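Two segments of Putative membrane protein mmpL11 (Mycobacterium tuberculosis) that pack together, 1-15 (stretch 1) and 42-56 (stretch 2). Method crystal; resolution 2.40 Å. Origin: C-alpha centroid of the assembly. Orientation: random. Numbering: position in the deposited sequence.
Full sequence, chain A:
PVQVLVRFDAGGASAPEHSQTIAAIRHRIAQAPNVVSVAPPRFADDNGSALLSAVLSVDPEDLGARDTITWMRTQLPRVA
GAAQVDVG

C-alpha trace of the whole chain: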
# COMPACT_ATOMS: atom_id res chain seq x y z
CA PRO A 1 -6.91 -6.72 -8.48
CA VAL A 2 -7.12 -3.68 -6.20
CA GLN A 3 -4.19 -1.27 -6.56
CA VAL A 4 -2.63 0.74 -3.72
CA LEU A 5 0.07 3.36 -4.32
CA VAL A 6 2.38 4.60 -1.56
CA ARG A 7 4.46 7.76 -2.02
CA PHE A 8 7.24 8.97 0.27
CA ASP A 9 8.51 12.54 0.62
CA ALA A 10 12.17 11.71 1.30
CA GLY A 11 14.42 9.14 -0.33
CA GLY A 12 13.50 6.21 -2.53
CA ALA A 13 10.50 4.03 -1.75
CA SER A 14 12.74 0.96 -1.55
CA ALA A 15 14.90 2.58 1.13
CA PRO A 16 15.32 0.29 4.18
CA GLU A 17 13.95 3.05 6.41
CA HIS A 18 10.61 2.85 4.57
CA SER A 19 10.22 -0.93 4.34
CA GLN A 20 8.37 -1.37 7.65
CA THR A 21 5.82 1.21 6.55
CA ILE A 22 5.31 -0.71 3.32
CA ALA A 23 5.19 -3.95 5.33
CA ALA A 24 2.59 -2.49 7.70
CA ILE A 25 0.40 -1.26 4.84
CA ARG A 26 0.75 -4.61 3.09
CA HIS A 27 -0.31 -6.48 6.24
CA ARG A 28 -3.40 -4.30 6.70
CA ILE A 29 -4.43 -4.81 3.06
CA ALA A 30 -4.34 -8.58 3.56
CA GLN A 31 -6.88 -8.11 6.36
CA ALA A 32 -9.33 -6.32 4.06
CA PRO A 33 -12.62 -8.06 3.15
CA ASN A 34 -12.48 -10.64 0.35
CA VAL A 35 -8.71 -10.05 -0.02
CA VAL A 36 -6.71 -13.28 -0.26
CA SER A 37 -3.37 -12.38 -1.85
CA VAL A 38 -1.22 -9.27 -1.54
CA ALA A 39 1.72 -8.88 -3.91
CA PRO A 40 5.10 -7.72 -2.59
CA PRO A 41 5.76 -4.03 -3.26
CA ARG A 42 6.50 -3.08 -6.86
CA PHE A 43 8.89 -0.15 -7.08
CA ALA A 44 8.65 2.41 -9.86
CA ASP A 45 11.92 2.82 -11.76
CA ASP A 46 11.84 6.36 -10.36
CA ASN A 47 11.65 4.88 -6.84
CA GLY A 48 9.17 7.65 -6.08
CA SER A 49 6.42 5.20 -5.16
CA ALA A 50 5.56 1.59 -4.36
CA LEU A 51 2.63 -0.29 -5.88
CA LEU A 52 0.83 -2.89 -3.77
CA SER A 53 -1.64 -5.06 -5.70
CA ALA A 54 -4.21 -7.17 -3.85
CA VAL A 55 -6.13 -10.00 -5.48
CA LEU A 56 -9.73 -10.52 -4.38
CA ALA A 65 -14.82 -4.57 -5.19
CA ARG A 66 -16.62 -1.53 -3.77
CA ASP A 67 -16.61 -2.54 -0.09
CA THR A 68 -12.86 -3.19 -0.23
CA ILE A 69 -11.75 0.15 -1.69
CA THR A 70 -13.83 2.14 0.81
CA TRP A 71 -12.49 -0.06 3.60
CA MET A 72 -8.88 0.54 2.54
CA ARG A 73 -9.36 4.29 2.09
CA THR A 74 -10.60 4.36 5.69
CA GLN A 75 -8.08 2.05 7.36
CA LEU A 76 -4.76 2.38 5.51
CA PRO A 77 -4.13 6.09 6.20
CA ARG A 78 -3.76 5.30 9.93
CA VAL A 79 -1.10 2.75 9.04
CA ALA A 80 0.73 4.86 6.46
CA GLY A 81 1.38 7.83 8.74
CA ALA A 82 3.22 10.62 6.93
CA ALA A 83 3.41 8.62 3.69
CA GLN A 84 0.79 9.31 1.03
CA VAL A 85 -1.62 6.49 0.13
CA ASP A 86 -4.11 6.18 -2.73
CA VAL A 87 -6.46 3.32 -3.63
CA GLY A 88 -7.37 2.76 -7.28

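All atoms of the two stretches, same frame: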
# COMPACT_ATOMS: atom_id res chain seq x y z
N PRO A 1 -8.12 -7.05 -9.25
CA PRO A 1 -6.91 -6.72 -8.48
C PRO A 1 -6.88 -5.26 -8.03
O PRO A 1 -6.67 -4.37 -8.85
CB PRO A 1 -5.78 -7.02 -9.47
CG PRO A 1 -6.33 -8.08 -10.36
CD PRO A 1 -7.80 -7.79 -10.48
N VAL A 2 -7.11 -5.03 -6.74
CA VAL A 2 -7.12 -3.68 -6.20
C VAL A 2 -5.70 -3.14 -6.09
O VAL A 2 -4.81 -3.82 -5.60
CB VAL A 2 -7.80 -3.63 -4.81
CG1 VAL A 2 -7.87 -2.20 -4.29
CG2 VAL A 2 -9.19 -4.24 -4.88
N GLN A 3 -5.50 -1.91 -6.56
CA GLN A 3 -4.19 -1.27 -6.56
C GLN A 3 -4.07 -0.23 -5.45
O GLN A 3 -4.98 0.56 -5.24
CB GLN A 3 -3.92 -0.60 -7.91
CG GLN A 3 -3.80 -1.55 -9.08
CD GLN A 3 -3.72 -0.83 -10.41
OE1 GLN A 3 -4.72 -0.29 -10.89
NE2 GLN A 3 -2.53 -0.79 -10.99
N VAL A 4 -2.93 -0.25 -4.76
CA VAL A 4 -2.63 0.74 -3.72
C VAL A 4 -1.24 1.33 -3.96
O VAL A 4 -0.26 0.59 -4.05
CB VAL A 4 -2.71 0.13 -2.31
CG1 VAL A 4 -2.32 1.16 -1.25
CG2 VAL A 4 -4.11 -0.40 -2.04
N LEU A 5 -1.18 2.65 -4.04
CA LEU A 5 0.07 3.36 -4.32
C LEU A 5 0.54 4.13 -3.09
O LEU A 5 -0.22 4.90 -2.51
CB LEU A 5 -0.12 4.32 -5.50
CG LEU A 5 1.15 4.94 -6.07
CD1 LEU A 5 1.94 3.93 -6.88
CD2 LEU A 5 0.82 6.16 -6.91
N VAL A 6 1.80 3.93 -2.72
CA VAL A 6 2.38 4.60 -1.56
C VAL A 6 3.54 5.50 -1.98
O VAL A 6 4.52 5.03 -2.55
CB VAL A 6 2.88 3.59 -0.51
CG1 VAL A 6 3.22 4.30 0.80
CG2 VAL A 6 1.84 2.51 -0.26
N ARG A 7 3.42 6.79 -1.69
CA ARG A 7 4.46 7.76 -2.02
C ARG A 7 5.13 8.29 -0.77
O ARG A 7 4.47 8.57 0.23
CB ARG A 7 3.89 8.93 -2.83
CG ARG A 7 3.40 8.55 -4.22
CD ARG A 7 1.92 8.82 -4.39
NE ARG A 7 1.65 10.19 -4.82
CZ ARG A 7 0.46 10.79 -4.75
NH1 ARG A 7 -0.58 10.14 -4.24
NH2 ARG A 7 0.31 12.03 -5.18
N PHE A 8 6.45 8.43 -0.83
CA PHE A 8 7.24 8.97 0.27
C PHE A 8 7.85 10.31 -0.13
O PHE A 8 8.14 10.55 -1.30
CB PHE A 8 8.34 7.99 0.67
CG PHE A 8 7.81 6.70 1.21
CD1 PHE A 8 7.43 6.59 2.54
CD2 PHE A 8 7.70 5.59 0.39
CE1 PHE A 8 6.95 5.39 3.04
CE2 PHE A 8 7.22 4.39 0.88
CZ PHE A 8 6.84 4.29 2.21
N ASP A 9 8.06 11.18 0.86
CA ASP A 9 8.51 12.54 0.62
C ASP A 9 10.03 12.65 0.59
O ASP A 9 10.58 13.56 -0.02
CB ASP A 9 7.95 13.48 1.69
CG ASP A 9 7.11 14.60 1.10
OD1 ASP A 9 7.43 15.09 -0.01
OD2 ASP A 9 6.13 15.01 1.76
N ALA A 10 10.71 11.72 1.26
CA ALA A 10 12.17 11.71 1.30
C ALA A 10 12.74 10.35 0.93
O ALA A 10 12.29 9.32 1.43
CB ALA A 10 12.66 12.13 2.67
N GLY A 11 13.73 10.36 0.05
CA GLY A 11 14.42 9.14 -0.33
C GLY A 11 13.59 8.24 -1.21
O GLY A 11 12.41 8.51 -1.46
N GLY A 12 14.19 7.16 -1.68
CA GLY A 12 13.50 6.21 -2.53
C GLY A 12 12.56 5.32 -1.74
O GLY A 12 12.80 5.05 -0.56
N ALA A 13 11.50 4.87 -2.39
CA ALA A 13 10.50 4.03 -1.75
C ALA A 13 11.11 2.74 -1.22
O ALA A 13 10.68 2.22 -0.19
CB ALA A 13 9.37 3.72 -2.72
N SER A 14 12.11 2.23 -1.92
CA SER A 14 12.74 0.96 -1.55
C SER A 14 13.78 1.12 -0.45
O SER A 14 14.41 0.14 -0.05
CB SER A 14 13.40 0.31 -2.77
OG SER A 14 14.58 1.00 -3.13
N ALA A 15 13.96 2.34 0.04
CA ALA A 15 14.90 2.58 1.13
C ALA A 15 14.56 1.68 2.32
O ALA A 15 13.38 1.46 2.59
CB ALA A 15 14.88 4.04 1.53
N ARG A 42 5.87 -3.33 -5.58
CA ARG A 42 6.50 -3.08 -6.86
C ARG A 42 6.98 -1.65 -6.91
O ARG A 42 6.19 -0.71 -6.78
CB ARG A 42 5.53 -3.36 -8.01
CG ARG A 42 5.97 -4.50 -8.91
CD ARG A 42 4.90 -4.82 -9.94
NE ARG A 42 3.72 -5.41 -9.32
CZ ARG A 42 3.61 -6.69 -8.98
NH1 ARG A 42 4.62 -7.53 -9.19
NH2 ARG A 42 2.49 -7.14 -8.43
N PHE A 43 8.28 -1.47 -7.09
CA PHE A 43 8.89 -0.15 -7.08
C PHE A 43 9.00 0.44 -8.48
O PHE A 43 9.54 -0.18 -9.39
CB PHE A 43 10.27 -0.21 -6.43
CG PHE A 43 10.22 -0.56 -4.97
CD1 PHE A 43 9.62 0.30 -4.07
CD2 PHE A 43 10.77 -1.74 -4.51
CE1 PHE A 43 9.57 -0.01 -2.73
CE2 PHE A 43 10.73 -2.05 -3.16
CZ PHE A 43 10.13 -1.19 -2.27
N ALA A 44 8.48 1.66 -8.63
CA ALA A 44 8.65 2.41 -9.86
C ALA A 44 10.14 2.62 -10.12
O ALA A 44 10.92 2.74 -9.18
CB ALA A 44 7.93 3.75 -9.77
N ASP A 45 10.52 2.65 -11.39
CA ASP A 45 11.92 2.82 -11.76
C ASP A 45 12.45 4.16 -11.25
O ASP A 45 13.65 4.36 -11.12
CB ASP A 45 12.09 2.73 -13.28
CG ASP A 45 11.31 1.57 -13.88
OD1 ASP A 45 11.78 0.42 -13.79
OD2 ASP A 45 10.23 1.82 -14.45
N ASP A 46 11.52 5.07 -10.96
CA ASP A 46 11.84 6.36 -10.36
C ASP A 46 12.10 6.21 -8.86
O ASP A 46 12.76 7.05 -8.24
CB ASP A 46 10.68 7.34 -10.59
CG ASP A 46 11.03 8.76 -10.19
OD1 ASP A 46 12.23 9.10 -10.18
OD2 ASP A 46 10.09 9.53 -9.89
N ASN A 47 11.58 5.13 -8.28
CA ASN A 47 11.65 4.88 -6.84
C ASN A 47 10.92 5.97 -6.06
O ASN A 47 11.21 6.21 -4.89
CB ASN A 47 13.10 4.76 -6.37
CG ASN A 47 13.27 3.77 -5.21
OD1 ASN A 47 12.31 3.12 -4.79
ND2 ASN A 47 14.49 3.65 -4.71
N GLY A 48 9.98 6.64 -6.72
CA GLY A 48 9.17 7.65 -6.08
C GLY A 48 8.01 7.04 -5.32
O GLY A 48 7.53 7.61 -4.34
N SER A 49 7.58 5.86 -5.75
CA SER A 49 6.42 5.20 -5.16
C SER A 49 6.56 3.68 -5.13
O SER A 49 7.46 3.11 -5.75
CB SER A 49 5.15 5.58 -5.94
OG SER A 49 5.27 5.20 -7.30
N ALA A 50 5.64 3.04 -4.41
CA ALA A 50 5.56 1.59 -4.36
C ALA A 50 4.13 1.14 -4.60
O ALA A 50 3.20 1.59 -3.93
CB ALA A 50 6.06 1.08 -3.01
N LEU A 51 3.95 0.24 -5.57
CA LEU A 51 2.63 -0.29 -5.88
C LEU A 51 2.39 -1.61 -5.15
O LEU A 51 3.19 -2.54 -5.24
CB LEU A 51 2.48 -0.50 -7.39
CG LEU A 51 1.07 -0.90 -7.86
CD1 LEU A 51 0.14 0.30 -7.88
CD2 LEU A 51 1.11 -1.58 -9.22
N LEU A 52 1.28 -1.66 -4.41
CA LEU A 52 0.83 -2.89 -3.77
C LEU A 52 -0.48 -3.33 -4.41
O LEU A 52 -1.48 -2.61 -4.37
CB LEU A 52 0.65 -2.68 -2.27
CG LEU A 52 1.95 -2.46 -1.48
CD1 LEU A 52 1.66 -1.88 -0.10
CD2 LEU A 52 2.73 -3.76 -1.35
N SER A 53 -0.47 -4.53 -5.00
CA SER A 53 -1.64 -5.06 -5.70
C SER A 53 -2.23 -6.25 -4.95
O SER A 53 -1.55 -7.25 -4.71
CB SER A 53 -1.28 -5.46 -7.13
OG SER A 53 -0.44 -6.60 -7.14
N ALA A 54 -3.51 -6.13 -4.60
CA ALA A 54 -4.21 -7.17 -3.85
C ALA A 54 -5.24 -7.87 -4.72
O ALA A 54 -6.10 -7.23 -5.33
CB ALA A 54 -4.88 -6.58 -2.63
N VAL A 55 -5.15 -9.20 -4.77
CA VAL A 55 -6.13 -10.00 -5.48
C VAL A 55 -7.30 -10.33 -4.55
O VAL A 55 -7.12 -10.60 -3.36
CB VAL A 55 -5.51 -11.29 -6.03
CG1 VAL A 55 -6.57 -12.12 -6.73
CG2 VAL A 55 -4.37 -10.97 -6.98
N LEU A 56 -8.50 -10.29 -5.12
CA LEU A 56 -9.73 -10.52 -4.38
C LEU A 56 -10.37 -11.84 -4.79
O LEU A 56 -10.66 -12.04 -5.96
CB LEU A 56 -10.70 -9.37 -4.61
CG LEU A 56 -10.27 -8.05 -3.95
CD1 LEU A 56 -11.15 -6.90 -4.41
CD2 LEU A 56 -10.33 -8.21 -2.45

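The two stretches form neighbouring strands of a β-sheet, residues 2–7 of stretch 1 running antiparallel to residues 49–55 of stretch 2 with 159° between their directions and axes that approach to 4.7 Å. Beyond this ladder, the loop after the first strand folds against the turn that precedes the second, and together the two zones bury 975 Å².

Stretch 2 opens with Arg 42, which makes no contact with stretch 1; it pairs with Leu 51 through two backbone hydrogen bonds, so the chain doubles back on itself before the main strand begins. Phe 43 is the first residue to reach across. Its ring lies beneath Ser 14, whose CB sits 3.5 Å from the ring centroid and almost on the ring normal, placing a C–H group over the π face. Ala 13 CB approaches Phe 43 CD1 at 3.7 Å, so the ring also has an apolar neighbour.

Residues Ala 44 to Asn 47 make a type I turn, closed by Asn 47 N donating to Ala 44 O at 2.6 Å. Ala 44, Asp 45 and Asp 46 stay clear of stretch 1, but the turn delivers Asn 47 directly to the loop. Its backbone O accepts from Ala 13 N at 2.9 Å. The side-chain amide then serves Ser 14 with both ends: Asn 47 OD1 accepts from Ser 14 N at 3.0 Å, while Asn 47 ND2 donates to Ser 14 OG at 3.1 Å. Gly 12 fits closely here, its CA 3.3 Å from Asn 47 O; a CB at this position would lie only 2.2 Å from Asn 47 ND2, so the lack of a side chain leaves room for the amide.

From Ser 49 the strand pairs residue by residue with stretch 1. Ser 49 lies opposite Arg 7 in a non-hydrogen-bonded pair, with Ser 49 CB 3.9 Å from Arg 7 CG; the end of the arginine leads away from the strand. Ala 50 and Val 6 exchange two hydrogen bonds, Ala 50 N to Val 6 O at 2.9 Å and Val 6 N to Ala 50 O at 3.0 Å. The small Ala 50 side chain also meets the loop, its CB 4.2 Å from Ala 13 CB.

Leu 51 shares a face with Leu 5, and the ends of these side chains bring Leu 51 CD1 within 4.2 Å of Leu 5 CD1. Leu 52 turns to the other, buried face. It bonds Val 4 in both directions, with Leu 52 N to Val 4 O and Val 4 N to Leu 52 O each 2.8 Å, and its CD1 reaches Val 6 CG2 at 4.4 Å.

Ser 53 pairs with Gln 3 without hydrogen bonds, although Ser 53 CA makes a C–H···O contact of 3.4 Å with Val 2 O. Ala 54 completes the ladder: Ala 54 N to Val 2 O and Val 2 N to Ala 54 O are both 2.8 Å. Finally, Leu 56 extends its CD1 to 3.3 Å from Val 2 CG2, a tight apolar contact involving a poorly ordered residue.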